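Local coordinates for FMN-dependent nitronate monooxygenase (Shewanella oneidensis, PDB 5LSM), which probably uses FMN and molecular oxygen to oxidise propionate 3-nitronate to 3-oxopropanoate, with release of nitrate and nitrite, thereby detoxifying the nitronate, at residues 277-282 / 320-325; 267-272 / 292-297; 217-222 / 327-332; 183-188 / 272-277. All coordinates share one frame; numbering follows the deposited sequence.

Contacts 1, 2 and 4 gather around the small antiparallel sheet in which strand 276-279 lies between strands 181-182 and 265-268. Contacts 2 and 4 have centres about 9 Å apart and share S272, while contacts 1 and 4 share R277, with centres about 15 Å apart. Contact 3 stands on the eight-stranded TIM-barrel side, about 28 Å from contact 2 between centres. Along the chain, contact 4 closes before contact 1 opens, and the long span of contact 3, from 217 to 332, encloses contacts 1 and 2. The loop from 320 onward serves contacts 1 and 3 in turn, passing from the flavin ring toward its phosphate and thus tying the added sheet to the FMN-binding barrel.

Contact 1: 277-282 / 320-325; sequences RGIVNR and SPLWCG. With FMN (flavin mononucleotide), chain I.
G278 of strand 276-279 and W323 of the loop 320-325 form a single beta bridge, flanked by two backbone hydrogen bonds. I279 N donates to L322 O over 2.8 Å, in the plane of that carbonyl, whereas C324 N approaches R277 O from above the carbonyl plane at a longer 3.3 Å. Farther along, N281 ND2 makes a weak bond to S320 O (2.8 Å, N-H...O angle 118°), and its OD1 caps helix 282-287 at M284 N.

Van der Waals contacts fill in beside these bonds. I279 CB meets L322 CB at 3.9 Å, and its CG1 branch lies against C324 CB. R277, with CG anti to the backbone N (chi1 -178°), passes its methylenes along C324 O and gives its guanidinium to L177 O and T265 OG1.

The indole of W323 brings its CE3 edge to 3.7 Å from G278 CA, where a CB would collide with the ring. P321 CB covers one indole face near the rim, and the flavin methyl C7M lies at the edge, in the ring plane, 3.3 Å from W323 CB. An alanine replacing W323 would keep the CB beside C7M but remove the indole, and would probably loosen packing on G278, P321 and the flavin rim.

Helix 251-258 packs on I279 and L322 through A256 and on C324 through L257, while strand 265-268 pairs with strand 276-279 and touches W323 through T268.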
loop_
_atom_site.group_PDB
_atom_site.type_symbol
_atom_site.label_atom_id
_atom_site.label_comp_id
_atom_site.label_asym_id
_atom_site.label_seq_id
_atom_site.Cartn_x
_atom_site.Cartn_y
_atom_site.Cartn_z
ATOM N N ARG A 277 0.214 10.989 -5.877
ATOM C CA ARG A 277 1.463 10.555 -5.240
ATOM C C ARG A 277 2.664 11.171 -5.939
ATOM O O ARG A 277 2.852 11.006 -7.158
ATOM C CB ARG A 277 1.598 9.023 -5.233
ATOM C CG ARG A 277 2.866 8.516 -4.538
ATOM C CD ARG A 277 2.977 6.977 -4.518
ATOM N NE ARG A 277 1.953 6.380 -3.657
ATOM C CZ ARG A 277 1.954 6.414 -2.319
ATOM N NH1 ARG A 277 2.972 6.929 -1.651
ATOM N NH2 ARG A 277 0.929 5.925 -1.651
ATOM N N GLY A 278 3.500 11.851 -5.158
ATOM C CA GLY A 278 4.720 12.436 -5.691
ATOM C C GLY A 278 5.840 12.456 -4.678
ATOM O O GLY A 278 5.593 12.401 -3.500
ATOM N N ILE A 279 7.080 12.527 -5.156
ATOM C CA ILE A 279 8.227 12.670 -4.281
ATOM C C ILE A 279 7.998 13.832 -3.311
ATOM O O ILE A 279 7.430 14.851 -3.698
ATOM C CB ILE A 279 9.517 12.894 -5.082
ATOM C CG1 ILE A 279 9.827 11.658 -5.930
ATOM C CG2 ILE A 279 10.682 13.152 -4.134
ATOM C CD1 ILE A 279 10.729 11.932 -7.097
ATOM N N VAL A 280 8.338 13.627 -2.034
ATOM C CA VAL A 280 7.991 14.583 -0.972
ATOM C C VAL A 280 8.921 15.774 -1.074
ATOM O O VAL A 280 10.136 15.599 -1.144
ATOM C CB VAL A 280 8.093 13.957 0.446
ATOM C CG1 VAL A 280 8.129 15.031 1.531
ATOM C CG2 VAL A 280 6.930 12.999 0.694
ATOM N N ASN A 281 8.337 16.973 -1.133
ATOM C CA ASN A 281 9.104 18.210 -1.198
ATOM C C ASN A 281 8.707 19.216 -0.098
ATOM O O ASN A 281 7.893 18.897 0.781
ATOM C CB ASN A 281 9.033 18.833 -2.608
ATOM C CG ASN A 281 7.602 19.057 -3.115
ATOM O OD1 ASN A 281 6.693 19.334 -2.368
ATOM N ND2 ASN A 281 7.442 19.021 -4.414
ATOM N N ARG A 282 9.356 20.382 -0.088
ATOM C CA ARG A 282 9.165 21.371 0.975
ATOM C C ARG A 282 7.695 21.765 1.071
ATOM O O ARG A 282 7.121 21.841 2.172
ATOM C CB ARG A 282 10.024 22.621 0.700
ATOM C CG ARG A 282 9.860 23.764 1.710
ATOM C CD ARG A 282 10.531 25.034 1.196
ATOM N NE ARG A 282 10.166 26.232 1.952
ATOM C CZ ARG A 282 10.366 27.482 1.522
ATOM N NH1 ARG A 282 10.935 27.704 0.342
ATOM N NH2 ARG A 282 9.959 28.519 2.254
ATOM N N SER A 320 7.244 21.597 -7.094
ATOM C CA SER A 320 6.935 20.816 -8.287
ATOM C C SER A 320 6.070 19.588 -7.943
ATOM O O SER A 320 6.279 18.951 -6.915
ATOM C CB SER A 320 8.221 20.370 -8.972
ATOM O OG SER A 320 8.959 21.475 -9.462
ATOM N N PRO A 321 5.098 19.257 -8.809
ATOM C CA PRO A 321 4.441 17.959 -8.752
ATOM C C PRO A 321 5.336 16.850 -9.324
ATOM O O PRO A 321 5.426 16.670 -10.537
ATOM C CB PRO A 321 3.199 18.167 -9.619
ATOM C CG PRO A 321 3.645 19.145 -10.645
ATOM C CD PRO A 321 4.567 20.089 -9.902
ATOM N N LEU A 322 6.013 16.129 -8.440
ATOM C CA LEU A 322 7.015 15.174 -8.841
ATOM C C LEU A 322 6.384 13.790 -8.803
ATOM O O LEU A 322 6.673 12.984 -7.936
ATOM C CB LEU A 322 8.194 15.248 -7.877
ATOM C CG LEU A 322 8.981 16.555 -7.806
ATOM C CD1 LEU A 322 9.890 16.529 -6.589
ATOM C CD2 LEU A 322 9.807 16.725 -9.070
ATOM N N TRP A 323 5.457 13.547 -9.707
ATOM C CA TRP A 323 4.694 12.328 -9.680
ATOM C C TRP A 323 5.615 11.101 -9.835
ATOM O O TRP A 323 6.508 11.103 -10.669
ATOM C CB TRP A 323 3.669 12.351 -10.803
ATOM C CG TRP A 323 2.506 13.324 -10.651
ATOM C CD1 TRP A 323 1.608 13.617 -11.612
ATOM C CD2 TRP A 323 2.109 14.096 -9.490
ATOM N NE1 TRP A 323 0.663 14.504 -11.145
ATOM C CE2 TRP A 323 0.970 14.849 -9.863
ATOM C CE3 TRP A 323 2.635 14.274 -8.208
ATOM C CZ2 TRP A 323 0.319 15.723 -8.987
ATOM C CZ3 TRP A 323 1.979 15.140 -7.328
ATOM C CH2 TRP A 323 0.825 15.840 -7.721
ATOM N N CYS A 324 5.402 10.080 -8.993
ATOM C CA CYS A 324 6.342 8.956 -8.820
ATOM C C CYS A 324 5.709 7.951 -7.855
ATOM O O CYS A 324 5.067 8.336 -6.895
ATOM C CB CYS A 324 7.704 9.421 -8.269
ATOM S SG CYS A 324 8.930 8.096 -7.972
ATOM N N GLY A 325 5.810 6.670 -8.182
ATOM C CA GLY A 325 5.259 5.618 -7.347
ATOM C C GLY A 325 6.220 5.247 -6.246
ATOM O O GLY A 325 7.246 5.868 -6.085
HETATM N N1 FMN I . -3.218 8.073 -15.209
HETATM C C2 FMN I . -4.157 8.585 -16.056
HETATM O O2 FMN I . -5.246 7.976 -16.208
HETATM N N3 FMN I . -3.971 9.744 -16.722
HETATM C C4 FMN I . -2.841 10.456 -16.598
HETATM O O4 FMN I . -2.673 11.529 -17.204
HETATM C C4A FMN I . -1.790 9.959 -15.688
HETATM N N5 FMN I . -0.638 10.618 -15.556
HETATM C C5A FMN I . 0.357 10.143 -14.787
HETATM C C6 FMN I . 1.537 10.879 -14.725
HETATM C C7 FMN I . 2.601 10.438 -13.964
HETATM C C7M FMN I . 3.844 11.289 -13.910
HETATM C C8 FMN I . 2.475 9.163 -13.201
HETATM C C8M FMN I . 3.636 8.687 -12.356
HETATM C C9 FMN I . 1.286 8.420 -13.256
HETATM C C9A FMN I . 0.201 8.865 -14.030
HETATM N N10 FMN I . -1.023 8.140 -14.172
HETATM C C10 FMN I . -2.036 8.689 -14.988
HETATM C "C1'" FMN I . -1.295 6.886 -13.445
HETATM C "C2'" FMN I . -0.811 5.672 -14.220
HETATM O "O2'" FMN I . -1.781 5.349 -15.233
HETATM C "C3'" FMN I . -0.608 4.467 -13.290
HETATM O "O3'" FMN I . -1.743 4.327 -12.429
HETATM C "C4'" FMN I . 0.625 4.573 -12.390
HETATM O "O4'" FMN I . 1.738 5.216 -13.023
HETATM C "C5'" FMN I . 1.006 3.169 -11.946
HETATM O "O5'" FMN I . 2.029 3.194 -10.954
HETATM P P FMN I . 3.600 3.299 -11.288
HETATM O O1P FMN I . 3.841 2.571 -12.591
HETATM O O2P FMN I . 4.233 2.635 -10.092
HETATM O O3P FMN I . 3.798 4.771 -11.372
#

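Contact 2: 267-272 / 292-297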
loop_
_atom_site.group_PDB
_atom_site.type_symbol
_atom_site.label_atom_id
_atom_site.label_comp_id
_atom_site.label_asym_id
_atom_site.label_seq_id
_atom_site.Cartn_x
_atom_site.Cartn_y
_atom_site.Cartn_z
ATOM N N LEU A 267 0.841 10.893 -0.742
ATOM C CA LEU A 267 -0.347 11.438 -1.376
ATOM C C LEU A 267 -0.498 12.902 -0.965
ATOM O O LEU A 267 -0.391 13.221 0.215
ATOM C CB LEU A 267 -1.569 10.637 -0.949
ATOM C CG LEU A 267 -1.542 9.159 -1.315
ATOM C CD1 LEU A 267 -2.795 8.474 -0.796
ATOM C CD2 LEU A 267 -1.431 9.003 -2.825
ATOM N N THR A 268 -0.674 13.780 -1.954
ATOM C CA THR A 268 -0.832 15.215 -1.731
ATOM C C THR A 268 -1.915 15.773 -2.648
ATOM O O THR A 268 -2.009 15.374 -3.804
ATOM C CB THR A 268 0.480 15.982 -1.992
ATOM O OG1 THR A 268 0.248 17.384 -1.900
ATOM C CG2 THR A 268 1.034 15.702 -3.375
ATOM N N ASN A 269 -2.769 16.649 -2.110
ATOM C CA ASN A 269 -3.735 17.388 -2.933
ATOM C C ASN A 269 -3.289 18.813 -3.254
ATOM O O ASN A 269 -4.046 19.598 -3.835
ATOM C CB ASN A 269 -5.107 17.413 -2.262
ATOM C CG ASN A 269 -5.111 18.172 -0.924
ATOM O OD1 ASN A 269 -4.110 18.269 -0.231
ATOM N ND2 ASN A 269 -6.271 18.646 -0.542
ATOM N N LEU A 270 -2.046 19.138 -2.912
ATOM C CA LEU A 270 -1.612 20.535 -2.870
ATOM C C LEU A 270 -1.488 21.143 -4.261
ATOM O O LEU A 270 -1.629 22.345 -4.406
ATOM C CB LEU A 270 -0.281 20.679 -2.111
ATOM C CG LEU A 270 -0.348 20.535 -0.584
ATOM C CD1 LEU A 270 1.027 20.493 0.027
ATOM C CD2 LEU A 270 -1.142 21.668 0.047
ATOM N N PHE A 271 -1.236 20.327 -5.280
ATOM C CA PHE A 271 -0.904 20.852 -6.601
ATOM C C PHE A 271 -2.099 20.907 -7.534
ATOM O O PHE A 271 -2.067 21.605 -8.543
ATOM C CB PHE A 271 0.188 20.006 -7.255
ATOM C CG PHE A 271 1.434 19.915 -6.451
ATOM C CD1 PHE A 271 2.404 20.898 -6.545
ATOM C CD2 PHE A 271 1.597 18.900 -5.525
ATOM C CE1 PHE A 271 3.559 20.827 -5.791
ATOM C CE2 PHE A 271 2.755 18.815 -4.763
ATOM C CZ PHE A 271 3.727 19.792 -4.888
ATOM N N SER A 272 -3.123 20.122 -7.241
ATOM C CA SER A 272 -4.219 19.931 -8.191
ATOM C C SER A 272 -5.628 20.058 -7.567
ATOM O O SER A 272 -6.577 20.436 -8.258
ATOM C CB SER A 272 -4.066 18.570 -8.852
ATOM O OG SER A 272 -4.372 17.550 -7.920
ATOM N N GLU A 292 -6.966 20.323 3.814
ATOM C CA GLU A 292 -8.413 20.395 3.657
ATOM C C GLU A 292 -8.857 21.722 3.021
ATOM O O GLU A 292 -9.971 21.824 2.514
ATOM C CB GLU A 292 -9.085 20.207 5.019
ATOM C CG GLU A 292 -8.663 18.927 5.759
ATOM C CD GLU A 292 -7.231 18.958 6.342
ATOM O OE1 GLU A 292 -6.721 20.045 6.726
ATOM O OE2 GLU A 292 -6.617 17.870 6.448
ATOM N N ALA A 293 -7.955 22.705 2.982
ATOM C CA ALA A 293 -8.261 24.063 2.484
ATOM C C ALA A 293 -8.051 24.279 0.968
ATOM O O ALA A 293 -8.448 25.302 0.434
ATOM C CB ALA A 293 -7.432 25.079 3.259
ATOM N N VAL A 294 -7.403 23.333 0.295
ATOM C CA VAL A 294 -7.153 23.422 -1.137
ATOM C C VAL A 294 -8.448 23.341 -1.949
ATOM O O VAL A 294 -9.304 22.527 -1.670
ATOM C CB VAL A 294 -6.225 22.289 -1.589
ATOM C CG1 VAL A 294 -5.850 22.436 -3.057
ATOM C CG2 VAL A 294 -4.979 22.273 -0.713
ATOM N N PRO A 295 -8.585 24.191 -2.974
ATOM C CA PRO A 295 -9.798 24.116 -3.772
ATOM C C PRO A 295 -9.965 22.803 -4.542
ATOM O O PRO A 295 -8.986 22.100 -4.836
ATOM C CB PRO A 295 -9.666 25.298 -4.748
ATOM C CG PRO A 295 -8.254 25.752 -4.654
ATOM C CD PRO A 295 -7.778 25.382 -3.298
ATOM N N ASP A 296 -11.203 22.533 -4.937
ATOM C CA ASP A 296 -11.522 21.332 -5.677
ATOM C C ASP A 296 -10.753 21.247 -6.995
ATOM O O ASP A 296 -10.392 22.256 -7.585
ATOM C CB ASP A 296 -13.021 21.252 -5.937
ATOM C CG ASP A 296 -13.818 21.022 -4.673
ATOM O OD1 ASP A 296 -13.232 20.536 -3.682
ATOM O OD2 ASP A 296 -15.033 21.325 -4.680
ATOM N N PHE A 297 -10.428 20.015 -7.365
ATOM C CA PHE A 297 -9.803 19.669 -8.631
ATOM C C PHE A 297 -10.636 20.144 -9.837
ATOM O O PHE A 297 -11.837 19.892 -9.887
ATOM C CB PHE A 297 -9.647 18.141 -8.661
ATOM C CG PHE A 297 -9.021 17.617 -9.897
ATOM C CD1 PHE A 297 -7.642 17.640 -10.048
ATOM C CD2 PHE A 297 -9.808 17.127 -10.931
ATOM C CE1 PHE A 297 -7.050 17.194 -11.215
ATOM C CE2 PHE A 297 -9.226 16.645 -12.094
ATOM C CZ PHE A 297 -7.842 16.677 -12.233
#
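V294 carries most of the apolar contact, pointing into the turn that follows strand 265-268. Its CG1, anti to the backbone N (chi1 -175°), rests 3.5 Å from N269 O, and its CG2 meets L270 CD2 at 4.0 Å, the two side chains crossing at about a right angle. N269 instead slides past the valine in the opposite direction, its ND2 3.8 Å from V294 CB. That amide is held by a hydrogen bond to N291 O. An alanine at N269 would lose this bond and would probably leave V294 less firmly covered.

The turn itself is an ST turn: T268 OG1 accepts from L270 N (3.1 Å, 163° at the hydrogen) just as the strand ends, and it is also bonded to P289 O. This places L270 between helices 282-287 and 80-89, where W86 packs on both L270 and V294.

At the far end the interaction changes kind. F297 CA sends a CA-H...O contact to S272 O at 3.3 Å, and S272 CB approaches the phenyl edge, in the ring plane, 3.9 Å from F297 CD1. S272 OG is bonded to H182 NE2, and the ring of H182 also meets F297 edge-to-face, as do those of H73 and F133.

Contact 3: 217-222 / 327-332; sequences GIVDAT and NASGCR
V219 packs most tightly here, its two methyl groups divided between parts of one asparagine. CG1 comes within 3.3 Å of N327 O, while CG2, set between the backbone N and the carbonyl carbon of V219, lies 3.7 Å from N327 ND2; the two side chains cross at about a right angle. Beyond them V219 O faces G330 CA so closely that a side chain at G330 would run into the carbonyl. Lacking a side chain, G330 can approach; it lies in the type I turn from A328 to C331. The start of that turn is held by N327, whose OD1 accepts from S329 N at 3.1 Å, closing an Asx turn, and from S329 OG at 2.7 Å. Both donors lie in the carboxamide plane, on lone pairs, so the amide group is held flat with ND2 turned toward the other segment.

The looser margins are filled by water. One molecule donates to G217 O and accepts from N327 ND2, the latter at 2.8 Å. Another donates to V219 O and to G330 O, 2.6 Å from the latter. The second subunit also reaches here, its Q203 packing on N327.

G217 N binds the FMN phosphate oxygen O2P, and D220 caps helix 221-229. No direct hydrogen bond joins the segments: V219 methyls make van der Waals contact with N327, and the polar link runs through water.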
loop_
_atom_site.group_PDB
_atom_site.type_symbol
_atom_site.label_atom_id
_atom_site.label_comp_id
_atom_site.label_asym_id
_atom_site.label_seq_id
_atom_site.Cartn_x
_atom_site.Cartn_y
_atom_site.Cartn_z
ATOM N N GLY A 217 3.500 0.044 -8.883
ATOM C CA GLY A 217 4.752 -0.571 -8.438
ATOM C C GLY A 217 5.298 -1.640 -9.363
ATOM O O GLY A 217 6.170 -2.405 -8.973
ATOM N N ILE A 218 4.790 -1.709 -10.590
ATOM C CA ILE A 218 5.308 -2.676 -11.551
ATOM C C ILE A 218 6.399 -1.986 -12.338
ATOM O O ILE A 218 6.128 -1.053 -13.118
ATOM C CB ILE A 218 4.206 -3.233 -12.504
ATOM C CG1 ILE A 218 3.165 -4.058 -11.731
ATOM C CG2 ILE A 218 4.821 -4.171 -13.540
ATOM C CD1 ILE A 218 2.254 -3.238 -10.853
ATOM N N VAL A 219 7.640 -2.384 -12.072
ATOM C CA VAL A 219 8.819 -1.622 -12.517
ATOM C C VAL A 219 9.864 -2.461 -13.232
ATOM O O VAL A 219 10.818 -1.916 -13.784
ATOM C CB VAL A 219 9.526 -0.927 -11.346
ATOM C CG1 VAL A 219 8.596 0.070 -10.671
ATOM C CG2 VAL A 219 10.033 -1.952 -10.344
ATOM N N ASP A 220 9.699 -3.782 -13.238
ATOM C CA ASP A 220 10.728 -4.645 -13.787
ATOM C C ASP A 220 10.180 -6.035 -14.052
ATOM O O ASP A 220 8.991 -6.276 -13.869
ATOM C CB ASP A 220 11.942 -4.695 -12.841
ATOM C CG ASP A 220 11.599 -5.257 -11.439
ATOM O OD1 ASP A 220 10.591 -5.987 -11.292
ATOM O OD2 ASP A 220 12.367 -4.978 -10.482
ATOM N N ALA A 221 11.043 -6.936 -14.514
ATOM C CA ALA A 221 10.634 -8.279 -14.906
ATOM C C ALA A 221 10.045 -9.035 -13.733
ATOM O O ALA A 221 8.999 -9.646 -13.850
ATOM C CB ALA A 221 11.819 -9.047 -15.500
ATOM N N THR A 222 10.713 -8.988 -12.599
ATOM C CA THR A 222 10.228 -9.689 -11.426
ATOM C C THR A 222 8.847 -9.216 -11.026
ATOM O O THR A 222 7.978 -10.023 -10.749
ATOM C CB THR A 222 11.180 -9.496 -10.241
ATOM O OG1 THR A 222 12.357 -10.253 -10.481
ATOM C CG2 THR A 222 10.555 -9.963 -8.942
ATOM N N ASN A 327 8.077 2.707 -5.922
ATOM C CA ASN A 327 9.269 1.972 -6.354
ATOM C C ASN A 327 9.883 2.683 -7.543
ATOM O O ASN A 327 9.402 2.547 -8.665
ATOM C CB ASN A 327 8.909 0.519 -6.724
ATOM C CG ASN A 327 10.122 -0.393 -6.777
ATOM O OD1 ASN A 327 11.253 0.061 -6.883
ATOM N ND2 ASN A 327 9.887 -1.687 -6.678
ATOM N N ALA A 328 10.875 3.523 -7.271
ATOM C CA ALA A 328 11.590 4.226 -8.312
ATOM C C ALA A 328 12.763 3.415 -8.867
ATOM O O ALA A 328 13.431 3.855 -9.781
ATOM C CB ALA A 328 12.081 5.564 -7.784
ATOM N N SER A 329 12.999 2.219 -8.348
ATOM C CA SER A 329 14.237 1.506 -8.653
ATOM C C SER A 329 14.307 0.967 -10.095
ATOM O O SER A 329 15.325 0.403 -10.490
ATOM C CB SER A 329 14.423 0.346 -7.677
ATOM O OG SER A 329 13.552 -0.728 -8.008
ATOM N N GLY A 330 13.215 1.059 -10.851
ATOM C CA GLY A 330 13.163 0.474 -12.199
ATOM C C GLY A 330 13.419 1.459 -13.333
ATOM O O GLY A 330 13.476 1.065 -14.511
ATOM N N CYS A 331 13.552 2.738 -12.983
ATOM C CA CYS A 331 13.789 3.779 -13.967
ATOM C C CYS A 331 15.185 3.620 -14.513
ATOM O O CYS A 331 16.114 3.362 -13.774
ATOM C CB CYS A 331 13.631 5.177 -13.353
ATOM S SG CYS A 331 12.125 5.408 -12.376
ATOM N N ARG A 332 15.296 3.694 -15.834
ATOM C CA ARG A 332 16.550 3.509 -16.541
ATOM C C ARG A 332 16.547 4.434 -17.752
ATOM O O ARG A 332 15.512 4.614 -18.404
ATOM C CB ARG A 332 16.675 2.063 -17.024
ATOM C CG ARG A 332 16.711 0.998 -15.927
ATOM C CD ARG A 332 16.793 -0.404 -16.537
ATOM N NE ARG A 332 18.008 -0.593 -17.333
ATOM C CZ ARG A 332 18.328 -1.713 -17.983
ATOM N NH1 ARG A 332 17.547 -2.772 -17.932
ATOM N NH2 ARG A 332 19.445 -1.777 -18.683
HETATM O O HOH W 1 7.227 -2.571 -6.448
HETATM O O HOH W 2 13.316 -1.541 -14.819
#

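Contact 4: 183-188 / 272-277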
loop_
_atom_site.group_PDB
_atom_site.type_symbol
_atom_site.label_atom_id
_atom_site.label_comp_id
_atom_site.label_asym_id
_atom_site.label_seq_id
_atom_site.Cartn_x
_atom_site.Cartn_y
_atom_site.Cartn_z
ATOM N N ARG A 183 -4.651 9.392 -7.650
ATOM C CA ARG A 183 -5.614 8.367 -7.375
ATOM C C ARG A 183 -6.822 8.564 -8.310
ATOM O O ARG A 183 -7.336 9.680 -8.448
ATOM C CB ARG A 183 -6.052 8.425 -5.910
ATOM C CG ARG A 183 -4.919 8.414 -4.885
ATOM C CD ARG A 183 -3.949 7.259 -5.118
ATOM N NE ARG A 183 -4.600 5.971 -4.917
ATOM C CZ ARG A 183 -4.249 4.828 -5.505
ATOM N NH1 ARG A 183 -3.227 4.774 -6.360
ATOM N NH2 ARG A 183 -4.904 3.713 -5.194
ATOM N N GLY A 184 -7.257 7.475 -8.949
ATOM C CA GLY A 184 -8.338 7.500 -9.906
ATOM C C GLY A 184 -9.667 7.097 -9.293
ATOM O O GLY A 184 -10.572 6.657 -10.012
ATOM N N HIS A 185 -9.796 7.282 -7.973
ATOM C CA HIS A 185 -11.036 6.971 -7.236
ATOM C C HIS A 185 -12.196 7.894 -7.581
ATOM O O HIS A 185 -12.005 8.991 -8.064
ATOM C CB HIS A 185 -10.798 7.025 -5.730
ATOM C CG HIS A 185 -10.538 8.399 -5.208
ATOM N ND1 HIS A 185 -9.272 8.923 -5.100
ATOM C CD2 HIS A 185 -11.379 9.367 -4.783
ATOM C CE1 HIS A 185 -9.338 10.134 -4.585
ATOM N NE2 HIS A 185 -10.608 10.443 -4.417
ATOM N N PHE A 186 -13.413 7.425 -7.364
ATOM C CA PHE A 186 -14.576 8.182 -7.789
ATOM C C PHE A 186 -15.850 7.837 -7.052
ATOM O O PHE A 186 -16.790 8.573 -7.163
ATOM C CB PHE A 186 -14.797 8.033 -9.300
ATOM C CG PHE A 186 -14.985 6.610 -9.748
ATOM C CD1 PHE A 186 -16.250 6.027 -9.747
ATOM C CD2 PHE A 186 -13.897 5.850 -10.162
ATOM C CE1 PHE A 186 -16.422 4.713 -10.134
ATOM C CE2 PHE A 186 -14.063 4.522 -10.538
ATOM C CZ PHE A 186 -15.326 3.959 -10.530
ATOM N N LEU A 187 -15.901 6.719 -6.326
ATOM C CA LEU A 187 -17.062 6.429 -5.478
ATOM C C LEU A 187 -16.954 7.029 -4.075
ATOM O O LEU A 187 -17.969 7.285 -3.437
ATOM C CB LEU A 187 -17.352 4.922 -5.411
ATOM C CG LEU A 187 -17.886 4.263 -6.705
ATOM C CD1 LEU A 187 -18.385 2.852 -6.448
ATOM C CD2 LEU A 187 -18.996 5.072 -7.339
ATOM N N SER A 188 -15.754 7.378 -3.636
ATOM C CA SER A 188 -15.577 7.855 -2.262
ATOM C C SER A 188 -14.343 8.723 -2.091
ATOM O O SER A 188 -13.299 8.450 -2.672
ATOM C CB SER A 188 -15.493 6.660 -1.313
ATOM O OG SER A 188 -15.106 7.054 -0.007
ATOM N N SER A 272 -3.123 20.122 -7.241
ATOM C CA SER A 272 -4.219 19.931 -8.191
ATOM C C SER A 272 -5.628 20.058 -7.567
ATOM O O SER A 272 -6.577 20.436 -8.258
ATOM C CB SER A 272 -4.066 18.570 -8.852
ATOM O OG SER A 272 -4.372 17.550 -7.920
ATOM N N GLY A 273 -5.756 19.763 -6.272
ATOM C CA GLY A 273 -7.070 19.611 -5.628
ATOM C C GLY A 273 -7.466 18.169 -5.329
ATOM O O GLY A 273 -8.497 17.914 -4.698
ATOM N N ARG A 274 -6.685 17.220 -5.843
ATOM C CA ARG A 274 -7.021 15.806 -5.728
ATOM C C ARG A 274 -5.798 15.012 -5.306
ATOM O O ARG A 274 -4.670 15.316 -5.724
ATOM C CB ARG A 274 -7.585 15.280 -7.066
ATOM C CG ARG A 274 -9.108 15.178 -7.078
ATOM C CD ARG A 274 -9.653 14.545 -8.351
ATOM N NE ARG A 274 -9.758 13.111 -8.182
ATOM C CZ ARG A 274 -10.883 12.418 -8.126
ATOM N NH1 ARG A 274 -12.053 12.976 -8.369
ATOM N NH2 ARG A 274 -10.816 11.122 -7.912
ATOM N N PRO A 275 -5.999 14.006 -4.447
ATOM C CA PRO A 275 -4.872 13.170 -3.989
ATOM C C PRO A 275 -4.028 12.616 -5.147
ATOM O O PRO A 275 -4.557 11.936 -6.022
ATOM C CB PRO A 275 -5.550 12.027 -3.255
ATOM C CG PRO A 275 -6.875 12.548 -2.870
ATOM C CD PRO A 275 -7.285 13.530 -3.931
ATOM N N ALA A 276 -2.736 12.926 -5.145
ATOM C CA ALA A 276 -1.803 12.358 -6.105
ATOM C C ALA A 276 -0.471 12.044 -5.417
ATOM O O ALA A 276 -0.065 12.768 -4.493
ATOM C CB ALA A 276 -1.584 13.333 -7.251
ATOM N N ARG A 277 0.214 10.989 -5.877
ATOM C CA ARG A 277 1.463 10.555 -5.240
ATOM C C ARG A 277 2.664 11.171 -5.939
ATOM O O ARG A 277 2.852 11.006 -7.158
ATOM C CB ARG A 277 1.598 9.023 -5.233
ATOM C CG ARG A 277 2.866 8.516 -4.538
ATOM C CD ARG A 277 2.977 6.977 -4.518
ATOM N NE ARG A 277 1.953 6.380 -3.657
ATOM C CZ ARG A 277 1.954 6.414 -2.319
ATOM N NH1 ARG A 277 2.972 6.929 -1.651
ATOM N NH2 ARG A 277 0.929 5.925 -1.651
#
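R183 begins the contact with a backbone bond: its N donates to P275 O at 3.0 Å, in the plane of that carbonyl and with an angle of 151° at the hydrogen. Its side chain sets out across the proline, CG 4.0 Å from P275 CB, then bends at chi2 and chi3 so that the guanidinium turns away from the segment 272-277. There it is gripped by Q194 OE1, Q175 O and G176 O. G184 follows, and its N is bonded to Q175 OE1, so the FMN-binding Q175 holds both residues.

H185 receives R274 in two ways. R274 NH2 donates to H185 O over a very short 2.4 Å, with the oxygen near the guanidinium plane but the nitrogen above the carbonyl plane. The same NH2 stands 3.5 Å above the imidazole plane, over its centre, with ring and guanidinium inclined at 33°. The crowded first torsion of H185 (chi1 69°) folds the ring back over its own backbone, which lets one nitrogen serve both groups; the nearby positive charge would probably disfavour protonation of the imidazole. At the ring edge, H185 CE1 meets P275 CG at 3.9 Å. S272 OG steadies the base of R274 by accepting from its N in an ST turn. The next residue, F186, has its N bonded to E160 OE2 and its ring against W163.

R183 and G184 belong to a Gly-Gly-His-X-Gly sequence (G180 to G184) found in nitronate monooxygenases and related FMN-dependent TIM-barrel enzymes, here carried from strand 181-182 alongside strand 276-279, close to the flavin site.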